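Local coordinates for protein hydroxyethylphosphonate dioxygenase (Streptomyces albus, PDB 6B9R) that probably cleaves 2-hydroxyethylphosphonate with dioxygen at a non-haem iron centre, giving hydroxymethylphosphonate and formate, at residues L28-N31 with A37-G40; S98-R103 with Y108-D113; W318-P323 with Y328-L333. One frame throughout, in Å; residues are numbered along the deposited sequence.

Contact 1: residues L28-N31 with A37-G40. With 2HE ((2-hydroxyethyl)phosphonic acid), chain Q.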
ATOM      1  N   LEU A  28     -18.653   5.651  -8.309  1.00 19.24           N
ATOM      2  CA  LEU A  28     -19.138   5.312  -9.636  1.00 18.54           C
ATOM      3  C   LEU A  28     -20.164   6.308 -10.154  1.00 21.56           C
ATOM      4  O   LEU A  28     -20.768   6.066 -11.204  1.00 20.77           O
ATOM      5  CB  LEU A  28     -19.729   3.888  -9.631  1.00 15.48           C
ATOM      6  CG  LEU A  28     -18.626   2.813  -9.691  1.00 18.20           C
ATOM      7  CD1 LEU A  28     -19.126   1.435  -9.235  1.00 17.84           C
ATOM      8  CD2 LEU A  28     -18.086   2.709 -11.109  1.00 15.67           C
ATOM      9  N   LYS A  29     -20.368   7.425  -9.445  1.00 15.49           N
ATOM     10  CA  LYS A  29     -21.401   8.397  -9.803  1.00 16.85           C
ATOM     11  C   LYS A  29     -22.755   7.713  -9.993  1.00 18.72           C
ATOM     12  O   LYS A  29     -23.509   8.003 -10.932  1.00 21.35           O
ATOM     13  CB  LYS A  29     -20.984   9.194 -11.043  1.00 19.62           C
ATOM     14  CG  LYS A  29     -19.616   9.889 -10.892  1.00 23.34           C
ATOM     15  CD  LYS A  29     -19.584  10.751  -9.617  1.00 28.47           C
ATOM     16  CE  LYS A  29     -18.410  11.742  -9.586  1.00 30.42           C
ATOM     17  NZ  LYS A  29     -17.095  11.067  -9.464  1.00 33.35           N
ATOM     18  N   ARG A  30     -23.076   6.796  -9.076  1.00 16.55           N
ATOM     19  CA  ARG A  30     -24.401   6.184  -8.985  1.00 17.91           C
ATOM     20  C   ARG A  30     -25.103   6.740  -7.747  1.00 18.72           C
ATOM     21  O   ARG A  30     -24.710   6.429  -6.615  1.00 20.57           O
ATOM     22  CB  ARG A  30     -24.292   4.661  -8.908  1.00 21.63           C
ATOM     23  CG  ARG A  30     -23.423   4.033 -10.023  1.00 25.32           C
ATOM     24  CD  ARG A  30     -23.960   4.440 -11.396  1.00 23.09           C
ATOM     25  NE  ARG A  30     -23.731   3.460 -12.465  1.00 21.41           N
ATOM     26  CZ  ARG A  30     -22.685   3.466 -13.290  1.00 18.03           C
ATOM     27  NH1 ARG A  30     -22.599   2.547 -14.243  1.00 20.24           N
ATOM     28  NH2 ARG A  30     -21.720   4.375 -13.161  1.00 18.90           N
ATOM     29  N   ASN A  31     -26.132   7.560  -7.945  1.00 18.06           N
ATOM     30  CA  ASN A  31     -26.884   8.018  -6.789  1.00 18.70           C
ATOM     31  C   ASN A  31     -27.849   6.907  -6.382  1.00 19.12           C
ATOM     32  O   ASN A  31     -27.829   5.807  -6.940  1.00 18.91           O
ATOM     33  CB  ASN A  31     -27.562   9.358  -7.070  1.00 20.27           C
ATOM     34  CG  ASN A  31     -28.599   9.283  -8.173  1.00 19.95           C
ATOM     35  OD1 ASN A  31     -28.999   8.201  -8.604  1.00 24.64           O
ATOM     36  ND2 ASN A  31     -29.061  10.449  -8.618  1.00 22.55           N
ATOM     37  N   ALA A  37     -31.111   0.648  -9.570  1.00 20.67           N
ATOM     38  CA  ALA A  37     -31.286   0.091 -10.907  1.00 22.82           C
ATOM     39  C   ALA A  37     -30.152  -0.860 -11.259  1.00 22.11           C
ATOM     40  O   ALA A  37     -30.396  -1.955 -11.776  1.00 23.80           O
ATOM     41  CB  ALA A  37     -31.387   1.214 -11.938  1.00 23.28           C
ATOM     42  N   ASP A  38     -28.905  -0.466 -10.972  1.00 20.11           N
ATOM     43  CA  ASP A  38     -27.763  -1.328 -11.281  1.00 22.12           C
ATOM     44  C   ASP A  38     -27.771  -2.604 -10.442  1.00 25.39           C
ATOM     45  O   ASP A  38     -27.398  -3.678 -10.931  1.00 23.46           O
ATOM     46  CB  ASP A  38     -26.444  -0.584 -11.052  1.00 17.97           C
ATOM     47  CG  ASP A  38     -26.220   0.556 -12.026  1.00 19.71           C
ATOM     48  OD1 ASP A  38     -26.996   0.700 -12.998  1.00 24.01           O
ATOM     49  OD2 ASP A  38     -25.271   1.333 -11.800  1.00 19.06           O
ATOM     50  N   LEU A  39     -28.143  -2.508  -9.173  1.00 22.63           N
ATOM     51  CA  LEU A  39     -28.038  -3.647  -8.274  1.00 19.10           C
ATOM     52  C   LEU A  39     -29.314  -4.470  -8.196  1.00 26.89           C
ATOM     53  O   LEU A  39     -29.347  -5.458  -7.457  1.00 27.68           O
ATOM     54  CB  LEU A  39     -27.640  -3.172  -6.869  1.00 19.85           C
ATOM     55  CG  LEU A  39     -26.321  -2.390  -6.744  1.00 22.36           C
ATOM     56  CD1 LEU A  39     -26.136  -1.831  -5.335  1.00 24.27           C
ATOM     57  CD2 LEU A  39     -25.117  -3.255  -7.110  1.00 25.95           C
ATOM     58  N   GLY A  40     -30.357  -4.097  -8.935  1.00 22.40           N
ATOM     59  CA  GLY A  40     -31.622  -4.795  -8.810  1.00 26.09           C
ATOM     60  C   GLY A  40     -32.249  -4.684  -7.438  1.00 29.02           C
ATOM     61  O   GLY A  40     -32.882  -5.634  -6.974  1.00 31.50           O
TER
HETATM   62  O3  2HE Q 502     -20.165  16.604  -8.546  1.00 25.87           O
HETATM   63  P   2HE Q 502     -19.216  15.786  -9.545  1.00 38.97           P
HETATM   64  O1  2HE Q 502     -17.898  15.458  -8.896  1.00 35.75           O
HETATM   65  O2  2HE Q 502     -20.013  14.451  -9.959  1.00 29.46           O
HETATM   66  CA  2HE Q 502     -18.818  16.753 -11.008  1.00 33.21           C
HETATM   67  CB  2HE Q 502     -17.781  15.930 -11.746  1.00 34.32           C
HETATM   68  O4  2HE Q 502     -16.683  15.667 -10.866  1.00 42.22           O
HETATM   69  O   HOH W   1     -24.899   0.549 -14.975  1.00 34.62           O
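Arg-30 and Asp-38 meet in a salt bridge that ties the turn after helix 10-27 to helix 32-39. The turn is a Schellman motif: Lys-29, with positive phi, is its C-prime residue and closes the first helix, while Asn-31 is the N-cap of the next. From its CB, which faces the 37-40 segment, the Arg-30 side chain has CG anti to the carbonyl carbon (chi1 -52°) and folds again at chi2, a bend that carries CG and CD past Asp-38 OD2, the two side chains crossing at about a right angle. CG lies 3.7 Å from Asp-38 OD2, and CD comes within 3.4 Å of that oxygen. NE is the donor, 2.7 Å from Asp-38 OD2, meeting this oxygen nearly along its C-O axis, although the acceptor is tilted from the guanidinium plane. The guanidinium and carboxylate planes stand 72° apart, so the two groups share a single direct bond instead of a flat two-pronged grip. NH1 adds an indirect link, donating to a water 3.1 Å away that gives a weak bond to Asp-38 OD1. NH2 turns back to Leu-28 O, which it reaches at 2.8 Å in the carbonyl plane, tying the side chain back to the residue that follows helix 10-27. The guanidinium is also salt-bridged to Asp-113 of the second subunit, and Lys-29 O accepts from Arg-99 of that subunit. A methionine in place of Arg-30 would probably leave Asp-38 without its salt-bridge partner, Leu-28 O without this donor, and Asp-113 of the second subunit with one positive partner fewer. Asp-38 OD2 has a further donor in Trp-68 NE1. On the far side of the turn from the bridge, the Lys-29 side chain reaches the bound phosphonate, its CE 3.2 Å from ligand O2.

Contact 2: residues S98-R103 with Y108-D113. With 2HE ((2-hydroxyethyl)phosphonic acid), chain F.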
ATOM      1  N   SER A  98      -1.305 -25.188  21.051  1.00 24.32           N
ATOM      2  CA  SER A  98      -0.113 -25.969  20.738  1.00 24.97           C
ATOM      3  C   SER A  98      -0.332 -26.911  19.559  1.00 32.41           C
ATOM      4  O   SER A  98      -1.359 -27.588  19.462  1.00 30.41           O
ATOM      5  CB  SER A  98       0.310 -26.786  21.959  1.00 28.32           C
ATOM      6  OG  SER A  98       1.310 -27.724  21.615  1.00 34.33           O
ATOM      7  N   ARG A  99       0.664 -26.962  18.673  1.00 25.97           N
ATOM      8  CA  ARG A  99       0.751 -27.925  17.583  1.00 27.10           C
ATOM      9  C   ARG A  99       2.152 -28.511  17.574  1.00 26.46           C
ATOM     10  O   ARG A  99       3.140 -27.768  17.584  1.00 25.90           O
ATOM     11  CB  ARG A  99       0.474 -27.281  16.221  1.00 23.37           C
ATOM     12  CG  ARG A  99      -0.978 -27.066  15.896  1.00 28.86           C
ATOM     13  CD  ARG A  99      -1.178 -25.721  15.226  1.00 27.77           C
ATOM     14  NE  ARG A  99      -0.952 -24.647  16.183  1.00 23.42           N
ATOM     15  CZ  ARG A  99      -0.150 -23.607  15.992  1.00 26.36           C
ATOM     16  NH1 ARG A  99       0.516 -23.466  14.850  1.00 23.69           N
ATOM     17  NH2 ARG A  99      -0.030 -22.700  16.954  1.00 20.60           N
ATOM     18  N   ILE A 100       2.244 -29.833  17.552  1.00 25.79           N
ATOM     19  CA  ILE A 100       3.514 -30.529  17.382  1.00 29.62           C
ATOM     20  C   ILE A 100       3.525 -31.099  15.976  1.00 37.96           C
ATOM     21  O   ILE A 100       2.570 -31.767  15.566  1.00 41.33           O
ATOM     22  CB  ILE A 100       3.706 -31.638  18.428  1.00 32.01           C
ATOM     23  CG1 ILE A 100       3.842 -31.029  19.823  1.00 26.84           C
ATOM     24  CG2 ILE A 100       4.927 -32.484  18.078  1.00 35.34           C
ATOM     25  CD1 ILE A 100       3.658 -32.013  20.937  1.00 34.76           C
ATOM     26  N   ILE A 101       4.587 -30.817  15.230  1.00 23.78           N
ATOM     27  CA  ILE A 101       4.728 -31.297  13.863  1.00 25.12           C
ATOM     28  C   ILE A 101       5.986 -32.145  13.780  1.00 27.81           C
ATOM     29  O   ILE A 101       7.052 -31.742  14.261  1.00 30.14           O
ATOM     30  CB  ILE A 101       4.764 -30.140  12.849  1.00 35.07           C
ATOM     31  CG1 ILE A 101       3.424 -29.398  12.869  1.00 38.07           C
ATOM     32  CG2 ILE A 101       5.068 -30.667  11.449  1.00 31.12           C
ATOM     33  CD1 ILE A 101       3.234 -28.420  11.730  1.00 43.08           C
ATOM     34  N   GLU A 102       5.846 -33.329  13.192  1.00 29.15           N
ATOM     35  CA  GLU A 102       6.951 -34.251  13.018  1.00 28.44           C
ATOM     36  C   GLU A 102       7.578 -34.040  11.651  1.00 32.70           C
ATOM     37  O   GLU A 102       6.888 -33.725  10.677  1.00 36.09           O
ATOM     38  CB  GLU A 102       6.475 -35.698  13.153  1.00 42.44           C
ATOM     39  CG  GLU A 102       5.657 -35.964  14.400  1.00 48.52           C
ATOM     40  CD  GLU A 102       5.671 -37.430  14.794  1.00 55.98           C
ATOM     41  OE1 GLU A 102       5.414 -37.731  15.980  1.00 57.29           O
ATOM     42  OE2 GLU A 102       5.950 -38.279  13.920  1.00 55.89           O
ATOM     43  N   ARG A 103       8.893 -34.196  11.591  1.00 30.90           N
ATOM     44  CA  ARG A 103       9.637 -34.150  10.345  1.00 33.50           C
ATOM     45  C   ARG A 103      10.745 -35.180  10.422  1.00 34.05           C
ATOM     46  O   ARG A 103      11.420 -35.299  11.450  1.00 33.13           O
ATOM     47  CB  ARG A 103      10.250 -32.768  10.082  1.00 29.53           C
ATOM     48  CG  ARG A 103       9.263 -31.633   9.876  1.00 28.52           C
ATOM     49  CD  ARG A 103      10.029 -30.361   9.565  1.00 24.22           C
ATOM     50  NE  ARG A 103       9.178 -29.175   9.486  1.00 26.96           N
ATOM     51  CZ  ARG A 103       9.640 -27.960   9.212  1.00 32.02           C
ATOM     52  NH1 ARG A 103      10.943 -27.789   8.997  1.00 29.11           N
ATOM     53  NH2 ARG A 103       8.809 -26.922   9.151  1.00 27.20           N
ATOM     54  N   TYR A 108       9.478 -32.500  15.580  1.00 28.70           N
ATOM     55  CA  TYR A 108      10.520 -31.568  15.172  1.00 25.85           C
ATOM     56  C   TYR A 108      10.333 -30.177  15.756  1.00 23.69           C
ATOM     57  O   TYR A 108      11.303 -29.577  16.227  1.00 24.96           O
ATOM     58  CB  TYR A 108      10.583 -31.498  13.631  1.00 26.00           C
ATOM     59  CG  TYR A 108      11.891 -30.951  13.099  1.00 29.50           C
ATOM     60  CD1 TYR A 108      12.964 -31.798  12.832  1.00 30.93           C
ATOM     61  CD2 TYR A 108      12.063 -29.585  12.893  1.00 24.87           C
ATOM     62  CE1 TYR A 108      14.169 -31.303  12.356  1.00 27.72           C
ATOM     63  CE2 TYR A 108      13.261 -29.078  12.421  1.00 23.09           C
ATOM     64  CZ  TYR A 108      14.315 -29.940  12.160  1.00 24.43           C
ATOM     65  OH  TYR A 108      15.510 -29.432  11.686  1.00 23.70           O
ATOM     66  N   TYR A 109       9.103 -29.661  15.762  1.00 23.24           N
ATOM     67  CA  TYR A 109       8.775 -28.376  16.367  1.00 22.46           C
ATOM     68  C   TYR A 109       7.497 -28.520  17.183  1.00 22.59           C
ATOM     69  O   TYR A 109       6.616 -29.310  16.839  1.00 23.02           O
ATOM     70  CB  TYR A 109       8.515 -27.279  15.326  1.00 21.67           C
ATOM     71  CG  TYR A 109       9.661 -26.864  14.430  1.00 25.84           C
ATOM     72  CD1 TYR A 109      10.936 -26.632  14.934  1.00 25.62           C
ATOM     73  CD2 TYR A 109       9.445 -26.655  13.073  1.00 28.48           C
ATOM     74  CE1 TYR A 109      11.966 -26.230  14.102  1.00 21.24           C
ATOM     75  CE2 TYR A 109      10.465 -26.254  12.235  1.00 24.31           C
ATOM     76  CZ  TYR A 109      11.724 -26.040  12.753  1.00 24.87           C
ATOM     77  OH  TYR A 109      12.734 -25.637  11.910  1.00 22.81           O
ATOM     78  N   GLU A 110       7.397 -27.751  18.264  1.00 22.27           N
ATOM     79  CA  GLU A 110       6.106 -27.430  18.862  1.00 22.15           C
ATOM     80  C   GLU A 110       5.832 -25.953  18.643  1.00 27.63           C
ATOM     81  O   GLU A 110       6.654 -25.109  19.025  1.00 21.54           O
ATOM     82  CB  GLU A 110       6.050 -27.728  20.366  1.00 23.51           C
ATOM     83  CG  GLU A 110       4.665 -27.376  20.949  1.00 25.09           C
ATOM     84  CD  GLU A 110       4.571 -27.468  22.468  1.00 33.48           C
ATOM     85  OE1 GLU A 110       5.597 -27.713  23.123  1.00 32.93           O
ATOM     86  OE2 GLU A 110       3.451 -27.282  22.999  1.00 29.71           O
ATOM     87  N   TYR A 111       4.683 -25.652  18.033  1.00 21.01           N
ATOM     88  CA  TYR A 111       4.244 -24.292  17.751  1.00 21.10           C
ATOM     89  C   TYR A 111       3.195 -23.844  18.761  1.00 23.34           C
ATOM     90  O   TYR A 111       2.325 -24.626  19.155  1.00 22.58           O
ATOM     91  CB  TYR A 111       3.615 -24.171  16.361  1.00 20.07           C
ATOM     92  CG  TYR A 111       4.459 -24.534  15.167  1.00 20.11           C
ATOM     93  CD1 TYR A 111       4.537 -25.849  14.725  1.00 27.07           C
ATOM     94  CD2 TYR A 111       5.128 -23.555  14.441  1.00 19.53           C
ATOM     95  CE1 TYR A 111       5.278 -26.185  13.610  1.00 26.68           C
ATOM     96  CE2 TYR A 111       5.880 -23.882  13.322  1.00 19.62           C
ATOM     97  CZ  TYR A 111       5.948 -25.201  12.913  1.00 24.29           C
ATOM     98  OH  TYR A 111       6.679 -25.535  11.798  1.00 23.51           O
ATOM     99  N   ARG A 112       3.256 -22.570  19.143  1.00 21.16           N
ATOM    100  CA  ARG A 112       2.227 -21.946  19.970  1.00 21.32           C
ATOM    101  C   ARG A 112       1.951 -20.549  19.433  1.00 20.36           C
ATOM    102  O   ARG A 112       2.893 -19.783  19.198  1.00 19.56           O
ATOM    103  CB  ARG A 112       2.664 -21.874  21.448  1.00 19.79           C
ATOM    104  CG  ARG A 112       2.778 -23.235  22.120  1.00 20.59           C
ATOM    105  CD  ARG A 112       3.151 -23.115  23.590  1.00 20.85           C
ATOM    106  NE  ARG A 112       3.543 -24.405  24.144  1.00 25.04           N
ATOM    107  CZ  ARG A 112       4.225 -24.551  25.277  1.00 35.09           C
ATOM    108  NH1 ARG A 112       4.592 -23.486  25.981  1.00 30.34           N
ATOM    109  NH2 ARG A 112       4.544 -25.767  25.702  1.00 36.24           N
ATOM    110  N   ASP A 113       0.673 -20.215  19.236  1.00 18.90           N
ATOM    111  CA  ASP A 113       0.330 -18.846  18.880  1.00 18.35           C
ATOM    112  C   ASP A 113       0.654 -17.896  20.017  1.00 18.10           C
ATOM    113  O   ASP A 113       0.517 -18.236  21.198  1.00 22.88           O
ATOM    114  CB  ASP A 113      -1.162 -18.692  18.580  1.00 23.44           C
ATOM    115  CG  ASP A 113      -1.622 -19.523  17.412  1.00 23.35           C
ATOM    116  OD1 ASP A 113      -0.794 -19.904  16.569  1.00 21.63           O
ATOM    117  OD2 ASP A 113      -2.830 -19.794  17.356  1.00 23.73           O
TER
HETATM  118  O3  2HE F 502       8.892 -21.781   9.291  1.00 33.13           O
HETATM  119  P   2HE F 502       8.984 -23.089   9.994  1.00 44.39           P
HETATM  120  O1  2HE F 502       9.593 -24.209   9.011  1.00 27.80           O
HETATM  121  O2  2HE F 502       7.540 -23.570  10.536  1.00 35.34           O
HETATM  122  CA  2HE F 502      10.106 -22.810  11.382  1.00 39.72           C
HETATM  123  CB  2HE F 502       9.796 -21.424  11.941  1.00 40.58           C
HETATM  124  O4  2HE F 502      10.359 -20.386  11.123  1.00 36.78           O
HETATM  125  O   HOH W   2      11.899 -25.007   9.252  1.00 22.25           O
HETATM  126  O   HOH W   3       6.484 -27.860  10.574  1.00 29.26           O
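Arg-99, Ile-100 and Ile-101 pair in antiparallel register with Tyr-111, Glu-110 and Tyr-109, the strand axes 4.6 Å apart and at 156°, until Tyr-108 and Tyr-109 both donate to Ile-101 O in a classic beta bulge. On the Glu-110 face, Ser-98 OG donates to Glu-110 OE2 at 2.6 Å, and Arg-112 grips the same oxygen side-on through NE and NH2. On the other face, Arg-99 lays its guanidinium across Tyr-111 CB and forms a salt bridge from NH2 to Asp-113 OD1 at 2.9 Å. Ile-101 CD1 packs 3.6 Å from Tyr-111 CE1. Arg-103 is extended beyond CG, with CD over the Tyr-108 ring and the edge of Tyr-109 set against one face of its guanidinium. That reach lets NH2 donate to phosphonate O1 at 2.8 Å, in the guanidinium plane, while Tyr-111 OH gives O2 a very short bond of 2.5 Å in its own ring plane. A water joins Arg-103 NH1, Tyr-109 OH and O1; Tyr-109 OH is also bonded to Phe-192 N. The hairpin thus forms the edge of a cupin-type beta sheet, with Arg-103, Tyr-109 and Tyr-111 lining the substrate pocket.

Contact 3: residues W318-P323 with Y328-L333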
ATOM      1  N   TRP A 318      20.981   1.493  24.493  1.00 17.80           N
ATOM      2  CA  TRP A 318      20.815   2.841  25.015  1.00 19.19           C
ATOM      3  C   TRP A 318      19.643   2.855  25.985  1.00 14.75           C
ATOM      4  O   TRP A 318      18.858   1.907  26.062  1.00 18.78           O
ATOM      5  CB  TRP A 318      20.624   3.874  23.894  1.00 18.49           C
ATOM      6  CG  TRP A 318      19.323   3.786  23.136  1.00 16.32           C
ATOM      7  CD1 TRP A 318      18.259   4.634  23.250  1.00 18.03           C
ATOM      8  CD2 TRP A 318      18.965   2.823  22.132  1.00 14.20           C
ATOM      9  NE1 TRP A 318      17.260   4.254  22.385  1.00 21.06           N
ATOM     10  CE2 TRP A 318      17.664   3.141  21.695  1.00 17.20           C
ATOM     11  CE3 TRP A 318      19.609   1.707  21.581  1.00 17.76           C
ATOM     12  CZ2 TRP A 318      16.995   2.396  20.716  1.00 17.63           C
ATOM     13  CZ3 TRP A 318      18.953   0.965  20.615  1.00 22.28           C
ATOM     14  CH2 TRP A 318      17.647   1.317  20.187  1.00 18.42           C
ATOM     15  N   SER A 319      19.557   3.941  26.740  1.00 18.84           N
ATOM     16  CA  SER A 319      18.604   4.086  27.829  1.00 17.17           C
ATOM     17  C   SER A 319      17.556   5.128  27.477  1.00 21.78           C
ATOM     18  O   SER A 319      17.813   6.065  26.716  1.00 19.21           O
ATOM     19  CB  SER A 319      19.305   4.491  29.123  1.00 19.56           C
ATOM     20  OG  SER A 319      20.001   3.397  29.654  1.00 22.83           O
ATOM     21  N   TYR A 320      16.375   4.964  28.057  1.00 15.44           N
ATOM     22  CA  TYR A 320      15.265   5.871  27.783  1.00 17.54           C
ATOM     23  C   TYR A 320      14.617   6.269  29.102  1.00 19.34           C
ATOM     24  O   TYR A 320      14.297   5.393  29.917  1.00 22.40           O
ATOM     25  CB  TYR A 320      14.228   5.220  26.851  1.00 22.20           C
ATOM     26  CG  TYR A 320      13.133   6.181  26.456  1.00 19.59           C
ATOM     27  CD1 TYR A 320      12.035   6.383  27.277  1.00 22.44           C
ATOM     28  CD2 TYR A 320      13.220   6.912  25.282  1.00 29.24           C
ATOM     29  CE1 TYR A 320      11.037   7.287  26.933  1.00 24.76           C
ATOM     30  CE2 TYR A 320      12.226   7.816  24.923  1.00 32.83           C
ATOM     31  CZ  TYR A 320      11.142   7.999  25.752  1.00 34.52           C
ATOM     32  OH  TYR A 320      10.162   8.897  25.395  1.00 40.88           O
ATOM     33  N   PRO A 321      14.367   7.570  29.338  1.00 19.12           N
ATOM     34  CA  PRO A 321      14.575   8.648  28.362  1.00 17.42           C
ATOM     35  C   PRO A 321      16.021   9.110  28.288  1.00 19.72           C
ATOM     36  O   PRO A 321      16.374   9.923  27.446  1.00 20.02           O
ATOM     37  CB  PRO A 321      13.682   9.768  28.887  1.00 19.99           C
ATOM     38  CG  PRO A 321      13.685   9.559  30.371  1.00 27.41           C
ATOM     39  CD  PRO A 321      13.761   8.067  30.586  1.00 24.16           C
ATOM     40  N   GLY A 322      16.853   8.577  29.164  1.00 18.69           N
ATOM     41  CA  GLY A 322      18.255   8.923  29.161  1.00 20.01           C
ATOM     42  C   GLY A 322      18.970   8.309  30.342  1.00 20.41           C
ATOM     43  O   GLY A 322      18.352   7.787  31.275  1.00 23.14           O
ATOM     44  N   PRO A 323      20.301   8.359  30.322  1.00 24.27           N
ATOM     45  CA  PRO A 323      21.078   7.682  31.375  1.00 22.64           C
ATOM     46  C   PRO A 323      20.956   8.318  32.749  1.00 25.65           C
ATOM     47  O   PRO A 323      21.246   7.641  33.741  1.00 27.34           O
ATOM     48  CB  PRO A 323      22.525   7.755  30.854  1.00 24.09           C
ATOM     49  CG  PRO A 323      22.538   8.903  29.872  1.00 20.77           C
ATOM     50  CD  PRO A 323      21.145   8.907  29.247  1.00 19.59           C
ATOM     51  N   TYR A 328      13.899   2.553  30.835  1.00 15.06           N
ATOM     52  CA  TYR A 328      14.045   1.369  30.006  1.00 14.99           C
ATOM     53  C   TYR A 328      15.454   1.347  29.453  1.00 14.82           C
ATOM     54  O   TYR A 328      16.063   2.399  29.236  1.00 17.70           O
ATOM     55  CB  TYR A 328      13.066   1.355  28.803  1.00 15.11           C
ATOM     56  CG  TYR A 328      11.665   1.786  29.145  1.00 15.61           C
ATOM     57  CD1 TYR A 328      10.883   1.036  30.007  1.00 16.80           C
ATOM     58  CD2 TYR A 328      11.122   2.942  28.598  1.00 22.31           C
ATOM     59  CE1 TYR A 328       9.591   1.438  30.328  1.00 22.39           C
ATOM     60  CE2 TYR A 328       9.834   3.342  28.895  1.00 21.14           C
ATOM     61  CZ  TYR A 328       9.071   2.581  29.750  1.00 23.27           C
ATOM     62  OH  TYR A 328       7.798   2.981  30.056  1.00 19.24           O
ATOM     63  N   ARG A 329      15.956   0.148  29.189  1.00 14.76           N
ATOM     64  CA  ARG A 329      17.199  -0.006  28.443  1.00 14.72           C
ATOM     65  C   ARG A 329      16.866  -0.805  27.196  1.00 17.59           C
ATOM     66  O   ARG A 329      16.325  -1.911  27.292  1.00 20.99           O
ATOM     67  CB  ARG A 329      18.282  -0.693  29.281  1.00 18.60           C
ATOM     68  CG  ARG A 329      19.706  -0.440  28.765  1.00 19.37           C
ATOM     69  CD  ARG A 329      20.057  -1.370  27.611  1.00 22.60           C
ATOM     70  NE  ARG A 329      19.993  -2.769  28.032  1.00 26.82           N
ATOM     71  CZ  ARG A 329      20.990  -3.448  28.596  1.00 29.35           C
ATOM     72  NH1 ARG A 329      22.179  -2.878  28.819  1.00 17.03           N
ATOM     73  NH2 ARG A 329      20.798  -4.716  28.933  1.00 25.04           N
ATOM     74  N   PHE A 330      17.145  -0.230  26.033  1.00 16.05           N
ATOM     75  CA  PHE A 330      16.814  -0.872  24.771  1.00 14.01           C
ATOM     76  C   PHE A 330      18.051  -1.509  24.159  1.00 17.23           C
ATOM     77  O   PHE A 330      19.152  -0.963  24.263  1.00 17.95           O
ATOM     78  CB  PHE A 330      16.236   0.123  23.768  1.00 14.99           C
ATOM     79  CG  PHE A 330      14.965   0.794  24.205  1.00 20.55           C
ATOM     80  CD1 PHE A 330      13.832   0.057  24.525  1.00 25.02           C
ATOM     81  CD2 PHE A 330      14.884   2.176  24.232  1.00 19.65           C
ATOM     82  CE1 PHE A 330      12.646   0.700  24.897  1.00 21.68           C
ATOM     83  CE2 PHE A 330      13.704   2.816  24.600  1.00 20.40           C
ATOM     84  CZ  PHE A 330      12.591   2.073  24.938  1.00 20.62           C
ATOM     85  N   THR A 331      17.849  -2.649  23.493  1.00 15.02           N
ATOM     86  CA  THR A 331      18.862  -3.296  22.672  1.00 16.30           C
ATOM     87  C   THR A 331      18.284  -3.463  21.273  1.00 21.49           C
ATOM     88  O   THR A 331      17.174  -3.987  21.118  1.00 17.22           O
ATOM     89  CB  THR A 331      19.269  -4.657  23.248  1.00 16.31           C
ATOM     90  OG1 THR A 331      19.782  -4.491  24.579  1.00 18.79           O
ATOM     91  CG2 THR A 331      20.360  -5.297  22.391  1.00 17.36           C
ATOM     92  N   GLN A 332      19.023  -3.007  20.263  1.00 17.35           N
ATOM     93  CA  GLN A 332      18.548  -3.059  18.880  1.00 18.40           C
ATOM     94  C   GLN A 332      18.791  -4.448  18.299  1.00 15.86           C
ATOM     95  O   GLN A 332      19.928  -4.935  18.291  1.00 22.66           O
ATOM     96  CB  GLN A 332      19.249  -1.989  18.039  1.00 23.09           C
ATOM     97  CG  GLN A 332      18.971  -2.069  16.526  1.00 26.51           C
ATOM     98  CD  GLN A 332      19.904  -1.174  15.705  1.00 35.95           C
ATOM     99  OE1 GLN A 332      20.168  -0.027  16.073  1.00 33.54           O
ATOM    100  NE2 GLN A 332      20.419  -1.707  14.595  1.00 33.01           N
ATOM    101  N   LEU A 333      17.723  -5.092  17.827  1.00 14.31           N
ATOM    102  CA  LEU A 333      17.821  -6.430  17.279  1.00 13.58           C
ATOM    103  C   LEU A 333      17.810  -6.350  15.751  1.00 14.78           C
ATOM    104  O   LEU A 333      17.867  -5.265  15.161  1.00 16.59           O
ATOM    105  CB  LEU A 333      16.701  -7.312  17.853  1.00 15.39           C
ATOM    106  CG  LEU A 333      16.575  -7.207  19.381  1.00 14.28           C
ATOM    107  CD1 LEU A 333      15.361  -7.998  19.889  1.00 16.24           C
ATOM    108  CD2 LEU A 333      17.873  -7.678  20.051  1.00 15.78           C
TER
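Trp-318 exchanges two backbone hydrogen bonds with Phe-330, the shorter one from Phe-330 N to Trp-318 O at 2.7 Å. Its CG takes the crowded position between backbone N and carbonyl carbon (chi1 69°), which swings the indole over the neighbouring strand. There Phe-330 CB makes a CH-pi contact, 3.9 Å from the six-membered ring centroid and 10° off its normal, while Gln-332 CB sits at the indole edge. Trp-318 NE1 lies 3.7 Å from Phe-330 CD2, but its polar partner is Leu-250 O of the second subunit. Ser-319, the non-hydrogen-bonded partner of Arg-329, faces the other way, and its OG rests 3.9 Å from Arg-329 CG. Tyr-320 then resumes the pairing, its N and O both bonded to Tyr-328. Its side chain runs beside those of Tyr-328 and Phe-330, pointing the same way: Tyr-320 CD1 is 3.8 Å from Tyr-328 CD2, and CB packs tightly against Phe-330 CE2. A cis peptide before Pro-321 ends the strand. The result is a two-stranded antiparallel hairpin at the margin of a seven-stranded, cupin-type sheet, whose aromatic face receives the second subunit's region of HTH-family sequence.

Within one chain the three contacts stand apart: contacts 1 and 2 have centres 51 Å apart, contacts 1 and 3 lie on opposite sides of the chain's centre with nearest atoms about 44 Å apart, and contacts 2 and 3 come within about 17 Å at their nearest atoms. The dimer brings the first two together. Contact 1 of one subunit docks on contact 2 of the other, so that both chains enclose each phosphonate. The Tyr-111 side chain is about 7 Å from a bound iron, and that of Arg-30, which sits by the partner's pocket, about 13 Å from one; Lys-29 of contact 1 reaches the phosphonate itself, while Arg-30 stands behind it. Contact 3 belongs to the other sheet and meets the partner subunit separately.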